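Ancestral D-type dye decolorizing peroxidase (Geotrichum candidum, PDB 7ANV) probably uses its haem to reduce hydrogen peroxide and oxidise dyes and other substrates, as other dye-decolorizing peroxidases do. Local coordinates at residues T20-F25 with T179-V184; L249-L254 with L393-Q398. One frame throughout, in Å; residues are numbered along the deposited sequence.

Contact 1: residues T20-F25 with T179-V184; sequences TETYFF and TIQGDV
Thr20 and Asp183 extend next to each other from the same face of the sheet, and the threonine hydroxyl stands between two acceptors. Thr20 OG1 is 2.8 Å from Gly182 O and 3.0 Å from Asp183 OD1, and its single proton could serve either. With OG1 anti to the backbone N (chi1 -174°), the hydroxyl leans over to the partner strand. A threonine suits this place because its short branch keeps the hydroxyl close to the backbone it must reach. Asp183 spends its other oxygen within its own strand: Gln181 NE2 donates to the syn lone pair of Asp183 OD2 at 2.9 Å, an almost straight bond in the amide plane. The oxygen of the same amide is linked across the strands by a water, which lies 2.6 Å from Thr22 OG1 and donates to Gln181 OE1. Tyr23 and Ile180 lie on the other face, mainly apolar but for Glu21, which Lys18 holds by a salt bridge. There Ile180 CD1 comes up obliquely to Phe25 CE2, 3.8 Å away, while Ile180 O lies at the edge of the Tyr23 ring, near its plane. Between the two faces the strands run antiparallel; Glu21 with Gly182 and Tyr23 with Ile180 are the hydrogen-bonded pairs. Strand 20-28 is an inner strand of the four-stranded ferredoxin-like sheet, and 174-183 is an outermost one. Helix 151-164 packs on the threonine side through Val154, and its His151 also bonds Asp183 OD1; on the opposite face Tyr23 and Ile180 rest on strand 391-398, while strand 142-148 flanks 20-28 on its other edge.

Contact 2: residues L249-L254 with L393-Q398; sequences LVFRKL and LFVCYQ. With HEM (protoporphyrin IX containing Fe), chain B.
Phe394 brings its ring against Leu254 and Arg252 of the partner strand and against the haem. The haem methyl CMC sits over the centre of one ring face, 3.8 Å above its plane, and ring atom CE2 approaches the pyrrole carbon C2C of the haem to 3.3 Å. CG of Phe394 is anti to the backbone N (chi1 174°), which carries the ring to the porphyrin. Leu254 lies alongside, its CD1 3.8 Å from Phe394 CB and also against the vinyl carbon CAB of the haem. Phe394 lines the bound oxygen molecule's site together with Arg367 and Leu392, and a flat apolar ring suits a wall that must lie close to a porphyrin. Arg252 CG comes obliquely to ring atom CD1, with the guanidinium plane 84° from the ring; the chain bends off to a salt bridge with Asp117.

Both segments are inner strands of an antiparallel ferredoxin-like sheet, the half of the dimeric alpha+beta barrel fold that holds the haem pocket, and Val250 with Cys396 and Arg252 with Phe394 are the hydrogen-bonded pairs. On the face away from the haem, the Phe251 ring touches Val395 CG2 through CD2 at 3.7 Å and Leu393 CD2 through CZ. Tyr397 lies beside Leu249: its CE1 is 3.6 Å from Leu249 CG, while its hydroxyl bonds Asp11. An alanine at Tyr397 would probably leave a gap beside Leu249 and Asp11 without its phenol partner. Lys253, fully extended, carries its amine past Leu393 to salt bridges with Asp132 and Asp389.

How the contacts relate
Both contacts are buried antiparallel strand pairs, but they differ in depth. Contact 2 joins two inner strands and its centre lies about 5 Å from the centre of the chain; that of contact 1, which pairs an inner strand with an outermost one, lies about 15 Å from it, and some of its polar residues are partly exposed. Contact 1 is largely polar on its helix side, with threonines, Gln181, Asp183 and a water, while contact 2 brings Phe394 and Leu254 to the haem and sends its buried Arg252 and Lys253 to salt bridges outside the pair. Their facing sides meet in one core: Tyr23 and Phe25 pack edge-to-face with Phe251, and Ile180 meets Leu393.

Contact 1: residues T20-F25 with T179-V184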
ATOM      1  N   THR A  20       8.020   8.579 -11.453  1.00 21.03           N
ATOM      2  CA  THR A  20       6.929   9.516 -11.115  1.00 20.12           C
ATOM      3  C   THR A  20       5.612   8.910 -11.591  1.00 19.60           C
ATOM      4  O   THR A  20       5.598   8.126 -12.561  1.00 18.42           O
ATOM      5  CB  THR A  20       7.183  10.909 -11.712  1.00 21.16           C
ATOM      6  OG1 THR A  20       6.185  11.820 -11.250  1.00 21.35           O
ATOM      7  CG2 THR A  20       7.193  10.927 -13.225  1.00 20.78           C
ATOM      8  N   GLU A  21       4.525   9.279 -10.948  1.00 18.93           N
ATOM      9  CA  GLU A  21       3.220   8.692 -11.293  1.00 19.54           C
ATOM     10  C   GLU A  21       2.173   9.729 -10.924  1.00 20.09           C
ATOM     11  O   GLU A  21       2.259  10.262  -9.808  1.00 21.91           O
ATOM     12  CB  GLU A  21       3.046   7.377 -10.529  1.00 19.81           C
ATOM     13  CG  GLU A  21       1.798   6.607 -10.897  1.00 20.32           C
ATOM     14  CD  GLU A  21       1.731   5.289 -10.126  1.00 22.74           C
ATOM     15  OE1 GLU A  21       2.335   5.219  -9.013  1.00 22.01           O
ATOM     16  OE2 GLU A  21       1.052   4.366 -10.621  1.00 25.05           O
ATOM     17  N   THR A  22       1.181   9.919 -11.780  1.00 18.67           N
ATOM     18  CA  THR A  22       0.093  10.866 -11.527  1.00 19.22           C
ATOM     19  C   THR A  22      -1.196  10.065 -11.435  1.00 19.15           C
ATOM     20  O   THR A  22      -1.405   9.137 -12.230  1.00 19.57           O
ATOM     21  CB  THR A  22       0.025  11.954 -12.599  1.00 20.66           C
ATOM     22  OG1 THR A  22       1.168  12.790 -12.423  1.00 21.47           O
ATOM     23  CG2 THR A  22      -1.231  12.781 -12.442  1.00 20.98           C
ATOM     24  N   TYR A  23      -1.984  10.346 -10.408  1.00 18.55           N
ATOM     25  CA  TYR A  23      -3.339   9.796 -10.245  1.00 18.47           C
ATOM     26  C   TYR A  23      -4.319  10.888 -10.635  1.00 18.56           C
ATOM     27  O   TYR A  23      -4.332  11.928  -9.979  1.00 19.45           O
ATOM     28  CB  TYR A  23      -3.482   9.342  -8.797  1.00 18.08           C
ATOM     29  CG  TYR A  23      -2.609   8.177  -8.479  1.00 18.09           C
ATOM     30  CD1 TYR A  23      -1.314   8.370  -8.045  1.00 18.73           C
ATOM     31  CD2 TYR A  23      -3.089   6.890  -8.572  1.00 18.54           C
ATOM     32  CE1 TYR A  23      -0.481   7.304  -7.762  1.00 19.02           C
ATOM     33  CE2 TYR A  23      -2.275   5.817  -8.279  1.00 18.35           C
ATOM     34  CZ  TYR A  23      -0.982   6.026  -7.857  1.00 18.84           C
ATOM     35  OH  TYR A  23      -0.156   4.986  -7.557  1.00 19.04           O
ATOM     36  N   PHE A  24      -5.106  10.630 -11.673  1.00 18.60           N
ATOM     37  CA  PHE A  24      -6.135  11.561 -12.205  1.00 19.50           C
ATOM     38  C   PHE A  24      -7.505  11.018 -11.804  1.00 19.21           C
ATOM     39  O   PHE A  24      -8.003  10.021 -12.405  1.00 19.36           O
ATOM     40  CB  PHE A  24      -5.919  11.694 -13.711  1.00 20.28           C
ATOM     41  CG  PHE A  24      -6.845  12.643 -14.391  1.00 21.74           C
ATOM     42  CD1 PHE A  24      -8.114  12.245 -14.767  1.00 23.10           C
ATOM     43  CD2 PHE A  24      -6.410  13.904 -14.738  1.00 23.84           C
ATOM     44  CE1 PHE A  24      -8.933  13.128 -15.470  1.00 24.72           C
ATOM     45  CE2 PHE A  24      -7.234  14.777 -15.430  1.00 24.80           C
ATOM     46  CZ  PHE A  24      -8.497  14.381 -15.777  1.00 23.86           C
ATOM     47  N   PHE A  25      -8.092  11.626 -10.770  1.00 19.31           N
ATOM     48  CA  PHE A  25      -9.389  11.169 -10.215  1.00 20.23           C
ATOM     49  C   PHE A  25     -10.464  11.951 -10.959  1.00 20.33           C
ATOM     50  O   PHE A  25     -10.382  13.192 -11.094  1.00 21.44           O
ATOM     51  CB  PHE A  25      -9.484  11.423  -8.714  1.00 19.37           C
ATOM     52  CG  PHE A  25      -8.466  10.657  -7.924  1.00 19.56           C
ATOM     53  CD1 PHE A  25      -8.735   9.352  -7.524  1.00 18.96           C
ATOM     54  CD2 PHE A  25      -7.262  11.224  -7.564  1.00 19.00           C
ATOM     55  CE1 PHE A  25      -7.809   8.650  -6.780  1.00 18.83           C
ATOM     56  CE2 PHE A  25      -6.328  10.503  -6.839  1.00 19.11           C
ATOM     57  CZ  PHE A  25      -6.613   9.232  -6.415  1.00 18.31           C
ATOM     58  N   THR A 179      -6.001  15.800  -9.036  1.00 23.02           N
ATOM     59  CA  THR A 179      -4.782  15.147  -9.552  1.00 24.02           C
ATOM     60  C   THR A 179      -3.743  15.138  -8.443  1.00 23.75           C
ATOM     61  O   THR A 179      -3.595  16.189  -7.765  1.00 22.87           O
ATOM     62  CB  THR A 179      -4.273  15.861 -10.806  1.00 26.81           C
ATOM     63  OG1 THR A 179      -5.361  15.874 -11.725  1.00 28.48           O
ATOM     64  CG2 THR A 179      -3.095  15.161 -11.437  1.00 28.51           C
ATOM     65  N   ILE A 180      -3.077  14.000  -8.235  1.00 22.64           N
ATOM     66  CA  ILE A 180      -1.994  13.912  -7.218  1.00 22.12           C
ATOM     67  C   ILE A 180      -0.806  13.331  -7.970  1.00 21.93           C
ATOM     68  O   ILE A 180      -0.951  12.269  -8.581  1.00 20.89           O
ATOM     69  CB  ILE A 180      -2.362  13.039  -5.993  1.00 24.12           C
ATOM     70  CG1 ILE A 180      -3.790  13.283  -5.502  1.00 25.79           C
ATOM     71  CG2 ILE A 180      -1.308  13.281  -4.913  1.00 24.33           C
ATOM     72  CD1 ILE A 180      -4.247  12.429  -4.308  1.00 26.03           C
ATOM     73  N   GLN A 181       0.341  13.942  -7.807  1.00 21.66           N
ATOM     74  CA  GLN A 181       1.599  13.431  -8.370  1.00 21.07           C
ATOM     75  C   GLN A 181       2.450  12.777  -7.286  1.00 21.60           C
ATOM     76  O   GLN A 181       2.692  13.406  -6.226  1.00 21.55           O
ATOM     77  CB  GLN A 181       2.349  14.594  -9.008  1.00 22.14           C
ATOM     78  CG  GLN A 181       3.636  14.153  -9.696  1.00 22.37           C
ATOM     79  CD  GLN A 181       4.337  15.351 -10.274  1.00 24.14           C
ATOM     80  OE1 GLN A 181       3.772  16.030 -11.132  1.00 25.52           O
ATOM     81  NE2 GLN A 181       5.511  15.687  -9.740  1.00 24.23           N
ATOM     82  N   GLY A 182       2.976  11.592  -7.582  1.00 20.78           N
ATOM     83  CA  GLY A 182       3.981  10.948  -6.744  1.00 20.76           C
ATOM     84  C   GLY A 182       5.320  10.977  -7.423  1.00 20.98           C
ATOM     85  O   GLY A 182       5.389  11.104  -8.637  1.00 20.70           O
ATOM     86  N   ASP A 183       6.364  10.883  -6.636  1.00 20.73           N
ATOM     87  CA  ASP A 183       7.753  10.951  -7.112  1.00 21.60           C
ATOM     88  C   ASP A 183       8.587  10.043  -6.225  1.00 21.65           C
ATOM     89  O   ASP A 183       8.517  10.187  -4.979  1.00 22.76           O
ATOM     90  CB  ASP A 183       8.270  12.388  -6.998  1.00 22.03           C
ATOM     91  CG  ASP A 183       7.616  13.294  -8.021  1.00 23.38           C
ATOM     92  OD1 ASP A 183       7.949  13.139  -9.196  1.00 22.78           O
ATOM     93  OD2 ASP A 183       6.729  14.123  -7.621  1.00 25.20           O
ATOM     94  N   VAL A 184       9.337   9.151  -6.839  1.00 21.25           N
ATOM     95  CA  VAL A 184      10.352   8.342  -6.121  1.00 21.98           C
ATOM     96  C   VAL A 184      11.356   9.336  -5.553  1.00 21.59           C
ATOM     97  O   VAL A 184      11.631  10.406  -6.158  1.00 21.19           O
ATOM     98  CB  VAL A 184      10.962   7.275  -7.051  1.00 23.54           C
ATOM     99  CG1 VAL A 184      12.108   6.535  -6.438  1.00 26.40           C
ATOM    100  CG2 VAL A 184       9.904   6.286  -7.493  1.00 24.39           C
TER
HETATM  101  O   HOH W   1       1.197  15.391 -12.317  1.00 27.46           O

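Contact 2: residues L249-L254 with L393-Q398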
ATOM      1  N   LEU A 249      -8.497  -2.020  -6.357  1.00 16.37           N
ATOM      2  CA  LEU A 249      -7.449  -1.028  -6.115  1.00 16.87           C
ATOM      3  C   LEU A 249      -7.878  -0.207  -4.908  1.00 17.19           C
ATOM      4  O   LEU A 249      -8.806   0.577  -5.022  1.00 17.11           O
ATOM      5  CB  LEU A 249      -7.340  -0.158  -7.365  1.00 17.34           C
ATOM      6  CG  LEU A 249      -6.137   0.785  -7.494  1.00 16.86           C
ATOM      7  CD1 LEU A 249      -6.060   1.358  -8.897  1.00 17.39           C
ATOM      8  CD2 LEU A 249      -6.105   1.907  -6.473  1.00 17.49           C
ATOM      9  N   VAL A 250      -7.153  -0.323  -3.817  1.00 16.95           N
ATOM     10  CA  VAL A 250      -7.319   0.568  -2.641  1.00 17.41           C
ATOM     11  C   VAL A 250      -6.334   1.719  -2.782  1.00 17.84           C
ATOM     12  O   VAL A 250      -5.127   1.460  -2.835  1.00 17.77           O
ATOM     13  CB  VAL A 250      -7.080  -0.187  -1.325  1.00 17.76           C
ATOM     14  CG1 VAL A 250      -7.094   0.801  -0.166  1.00 18.24           C
ATOM     15  CG2 VAL A 250      -8.070  -1.337  -1.140  1.00 17.80           C
ATOM     16  N   PHE A 251      -6.848   2.943  -2.752  1.00 17.77           N
ATOM     17  CA  PHE A 251      -6.030   4.166  -2.729  1.00 17.40           C
ATOM     18  C   PHE A 251      -6.164   4.853  -1.368  1.00 17.11           C
ATOM     19  O   PHE A 251      -7.274   5.121  -0.961  1.00 18.38           O
ATOM     20  CB  PHE A 251      -6.396   5.084  -3.899  1.00 17.70           C
ATOM     21  CG  PHE A 251      -5.470   6.270  -4.011  1.00 17.26           C
ATOM     22  CD1 PHE A 251      -5.690   7.401  -3.233  1.00 18.95           C
ATOM     23  CD2 PHE A 251      -4.403   6.272  -4.907  1.00 17.26           C
ATOM     24  CE1 PHE A 251      -4.814   8.483  -3.299  1.00 19.07           C
ATOM     25  CE2 PHE A 251      -3.513   7.345  -4.961  1.00 17.88           C
ATOM     26  CZ  PHE A 251      -3.733   8.443  -4.169  1.00 19.06           C
ATOM     27  N   ARG A 252      -5.044   5.180  -0.739  1.00 17.45           N
ATOM     28  CA  ARG A 252      -5.009   6.035   0.452  1.00 18.10           C
ATOM     29  C   ARG A 252      -3.896   7.072   0.318  1.00 17.90           C
ATOM     30  O   ARG A 252      -2.750   6.705   0.079  1.00 18.21           O
ATOM     31  CB  ARG A 252      -4.717   5.218   1.718  1.00 18.83           C
ATOM     32  CG  ARG A 252      -5.657   4.065   1.968  1.00 19.16           C
ATOM     33  CD  ARG A 252      -6.828   4.466   2.812  1.00 19.58           C
ATOM     34  NE  ARG A 252      -6.457   4.636   4.208  1.00 19.60           N
ATOM     35  CZ  ARG A 252      -7.165   5.290   5.138  1.00 19.67           C
ATOM     36  NH1 ARG A 252      -8.254   5.990   4.832  1.00 20.61           N
ATOM     37  NH2 ARG A 252      -6.749   5.249   6.398  1.00 19.28           N
ATOM     38  N   LYS A 253      -4.260   8.330   0.461  1.00 17.92           N
ATOM     39  CA  LYS A 253      -3.274   9.417   0.603  1.00 18.38           C
ATOM     40  C   LYS A 253      -2.880   9.502   2.076  1.00 17.55           C
ATOM     41  O   LYS A 253      -3.740   9.845   2.916  1.00 18.52           O
ATOM     42  CB  LYS A 253      -3.827  10.739   0.076  1.00 19.29           C
ATOM     43  CG  LYS A 253      -2.813  11.856   0.177  1.00 20.47           C
ATOM     44  CD  LYS A 253      -3.323  13.235  -0.211  1.00 21.48           C
ATOM     45  CE  LYS A 253      -2.274  14.254   0.177  1.00 22.65           C
ATOM     46  NZ  LYS A 253      -2.689  15.654  -0.085  1.00 23.33           N
ATOM     47  N   LEU A 254      -1.648   9.126   2.398  1.00 17.85           N
ATOM     48  CA  LEU A 254      -1.173   9.033   3.799  1.00 18.72           C
ATOM     49  C   LEU A 254      -0.057  10.077   3.974  1.00 19.47           C
ATOM     50  O   LEU A 254       1.090   9.862   3.529  1.00 20.38           O
ATOM     51  CB  LEU A 254      -0.664   7.631   4.118  1.00 19.27           C
ATOM     52  CG  LEU A 254      -1.695   6.545   3.892  1.00 19.24           C
ATOM     53  CD1 LEU A 254      -1.096   5.164   4.177  1.00 19.41           C
ATOM     54  CD2 LEU A 254      -2.949   6.802   4.729  1.00 21.08           C
ATOM     55  N   LEU A 393       1.455   7.771  -1.374  1.00 17.31           N
ATOM     56  CA  LEU A 393       0.252   7.413  -2.157  1.00 17.93           C
ATOM     57  C   LEU A 393       0.215   5.901  -2.096  1.00 17.26           C
ATOM     58  O   LEU A 393       0.942   5.186  -2.867  1.00 17.61           O
ATOM     59  CB  LEU A 393       0.320   7.971  -3.574  1.00 18.29           C
ATOM     60  CG  LEU A 393       0.603   9.485  -3.619  1.00 18.98           C
ATOM     61  CD1 LEU A 393       0.640   9.960  -5.057  1.00 20.16           C
ATOM     62  CD2 LEU A 393      -0.430  10.279  -2.799  1.00 18.82           C
ATOM     63  N   PHE A 394      -0.531   5.420  -1.105  1.00 17.41           N
ATOM     64  CA  PHE A 394      -0.628   3.978  -0.823  1.00 16.98           C
ATOM     65  C   PHE A 394      -1.588   3.386  -1.840  1.00 16.33           C
ATOM     66  O   PHE A 394      -2.741   3.834  -1.908  1.00 17.10           O
ATOM     67  CB  PHE A 394      -1.061   3.711   0.618  1.00 17.18           C
ATOM     68  CG  PHE A 394      -1.308   2.253   0.900  1.00 17.38           C
ATOM     69  CD1 PHE A 394      -2.565   1.710   0.684  1.00 18.12           C
ATOM     70  CD2 PHE A 394      -0.283   1.421   1.308  1.00 17.18           C
ATOM     71  CE1 PHE A 394      -2.822   0.369   0.898  1.00 17.63           C
ATOM     72  CE2 PHE A 394      -0.557   0.071   1.546  1.00 17.74           C
ATOM     73  CZ  PHE A 394      -1.814  -0.435   1.355  1.00 16.89           C
ATOM     74  N   VAL A 395      -1.151   2.337  -2.547  1.00 16.22           N
ATOM     75  CA  VAL A 395      -2.030   1.582  -3.469  1.00 16.17           C
ATOM     76  C   VAL A 395      -1.839   0.108  -3.170  1.00 15.92           C
ATOM     77  O   VAL A 395      -0.679  -0.337  -3.146  1.00 17.42           O
ATOM     78  CB  VAL A 395      -1.752   1.926  -4.947  1.00 17.09           C
ATOM     79  CG1 VAL A 395      -2.440   0.973  -5.941  1.00 18.39           C
ATOM     80  CG2 VAL A 395      -2.150   3.357  -5.257  1.00 18.23           C
ATOM     81  N   CYS A 396      -2.915  -0.643  -3.034  1.00 15.30           N
ATOM     82  CA  CYS A 396      -2.761  -2.094  -2.985  1.00 15.81           C
ATOM     83  C   CYS A 396      -3.870  -2.734  -3.796  1.00 15.63           C
ATOM     84  O   CYS A 396      -4.947  -2.127  -3.954  1.00 15.96           O
ATOM     85  CB  CYS A 396      -2.614  -2.586  -1.555  1.00 15.98           C
ATOM     86  SG  CYS A 396      -4.145  -2.580  -0.590  1.00 17.72           S
ATOM     87  N   TYR A 397      -3.561  -3.931  -4.269  1.00 15.57           N
ATOM     88  CA  TYR A 397      -4.470  -4.773  -5.076  1.00 15.77           C
ATOM     89  C   TYR A 397      -4.772  -6.071  -4.324  1.00 16.02           C
ATOM     90  O   TYR A 397      -3.897  -6.658  -3.679  1.00 16.75           O
ATOM     91  CB  TYR A 397      -3.848  -5.063  -6.441  1.00 15.78           C
ATOM     92  CG  TYR A 397      -3.658  -3.836  -7.287  1.00 16.02           C
ATOM     93  CD1 TYR A 397      -4.729  -3.313  -8.000  1.00 16.56           C
ATOM     94  CD2 TYR A 397      -2.442  -3.160  -7.326  1.00 16.87           C
ATOM     95  CE1 TYR A 397      -4.587  -2.217  -8.835  1.00 16.76           C
ATOM     96  CE2 TYR A 397      -2.311  -2.009  -8.106  1.00 16.46           C
ATOM     97  CZ  TYR A 397      -3.380  -1.554  -8.858  1.00 17.01           C
ATOM     98  OH  TYR A 397      -3.266  -0.434  -9.635  1.00 17.58           O
ATOM     99  N   GLN A 398      -5.994  -6.554  -4.516  1.00 17.08           N
ATOM    100  CA  GLN A 398      -6.530  -7.788  -3.911  1.00 16.48           C
ATOM    101  C   GLN A 398      -7.835  -8.104  -4.601  1.00 16.81           C
ATOM    102  O   GLN A 398      -8.508  -7.195  -5.111  1.00 16.58           O
ATOM    103  CB  GLN A 398      -6.747  -7.637  -2.396  1.00 17.07           C
ATOM    104  CG  GLN A 398      -7.710  -6.532  -1.967  1.00 17.59           C
ATOM    105  CD  GLN A 398      -7.039  -5.233  -1.594  1.00 17.97           C
ATOM    106  OE1 GLN A 398      -6.542  -5.065  -0.483  1.00 18.08           O
ATOM    107  NE2 GLN A 398      -6.996  -4.306  -2.525  1.00 18.19           N
TER
HETATM  108  CHA HEM B 601       5.805  -3.201   4.225  1.00 15.84           C
HETATM  109  CHB HEM B 601       6.218   1.522   5.223  1.00 18.28           C
HETATM  110  CHC HEM B 601       1.337   1.951   5.004  1.00 16.89           C
HETATM  111  CHD HEM B 601       0.995  -2.847   4.411  1.00 16.42           C
HETATM  112  C1A HEM B 601       6.322  -1.948   4.501  1.00 16.44           C
HETATM  113  C2A HEM B 601       7.703  -1.650   4.604  1.00 17.24           C
HETATM  114  C3A HEM B 601       7.827  -0.330   4.902  1.00 17.77           C
HETATM  115  C4A HEM B 601       6.511   0.208   4.955  1.00 16.97           C
HETATM  116  CMA HEM B 601       9.115   0.456   5.089  1.00 18.06           C
HETATM  117  CAA HEM B 601       8.858  -2.639   4.491  1.00 19.14           C
HETATM  118  CBA HEM B 601       9.244  -3.031   3.075  1.00 19.61           C
HETATM  119  CGA HEM B 601       8.773  -4.396   2.663  1.00 23.71           C
HETATM  120  O1A HEM B 601       8.742  -5.398   3.401  1.00 30.60           O
HETATM  121  O2A HEM B 601       8.434  -4.528   1.531  1.00 28.05           O
HETATM  122  C1B HEM B 601       4.907   2.037   5.244  1.00 18.15           C
HETATM  123  C2B HEM B 601       4.603   3.422   5.437  1.00 17.65           C
HETATM  124  C3B HEM B 601       3.249   3.567   5.359  1.00 17.94           C
HETATM  125  C4B HEM B 601       2.706   2.204   5.105  1.00 16.50           C
HETATM  126  CMB HEM B 601       5.590   4.529   5.689  1.00 19.87           C
HETATM  127  CAB HEM B 601       2.397   4.777   5.437  1.00 18.31           C
HETATM  128  CBB HEM B 601       2.816   6.043   5.191  1.00 19.31           C
HETATM  129  C1C HEM B 601       0.800   0.664   4.849  1.00 16.12           C
HETATM  130  C2C HEM B 601      -0.563   0.328   4.847  1.00 17.10           C
HETATM  131  C3C HEM B 601      -0.638  -1.046   4.711  1.00 17.26           C
HETATM  132  C4C HEM B 601       0.693  -1.534   4.615  1.00 15.89           C
HETATM  133  CMC HEM B 601      -1.713   1.317   4.976  1.00 17.67           C
HETATM  134  CAC HEM B 601      -1.794  -1.945   4.672  1.00 16.52           C
HETATM  135  CBC HEM B 601      -2.967  -1.628   5.201  1.00 18.23           C
HETATM  136  C1D HEM B 601       2.307  -3.294   4.253  1.00 15.89           C
HETATM  137  C2D HEM B 601       2.567  -4.708   3.934  1.00 15.68           C
HETATM  138  C3D HEM B 601       3.914  -4.799   3.902  1.00 16.54           C
HETATM  139  C4D HEM B 601       4.450  -3.452   4.198  1.00 15.61           C
HETATM  140  CMD HEM B 601       1.599  -5.860   3.681  1.00 15.52           C
HETATM  141  CAD HEM B 601       4.721  -6.046   3.609  1.00 16.94           C
HETATM  142  CBD HEM B 601       4.914  -6.941   4.845  1.00 17.79           C
HETATM  143  CGD HEM B 601       5.595  -8.230   4.491  1.00 18.51           C
HETATM  144  O1D HEM B 601       6.546  -8.575   5.238  1.00 17.56           O
HETATM  145  O2D HEM B 601       5.204  -8.947   3.534  1.00 17.74           O
HETATM  146  NA  HEM B 601       5.586  -0.789   4.711  1.00 17.15           N
HETATM  147  NB  HEM B 601       3.763   1.368   5.035  1.00 17.07           N
HETATM  148  NC  HEM B 601       1.563  -0.480   4.755  1.00 17.20           N
HETATM  149  ND  HEM B 601       3.439  -2.575   4.445  1.00 14.43           N
HETATM  150 FE   HEM B 601       3.617  -0.686   4.783  1.00 17.12          FE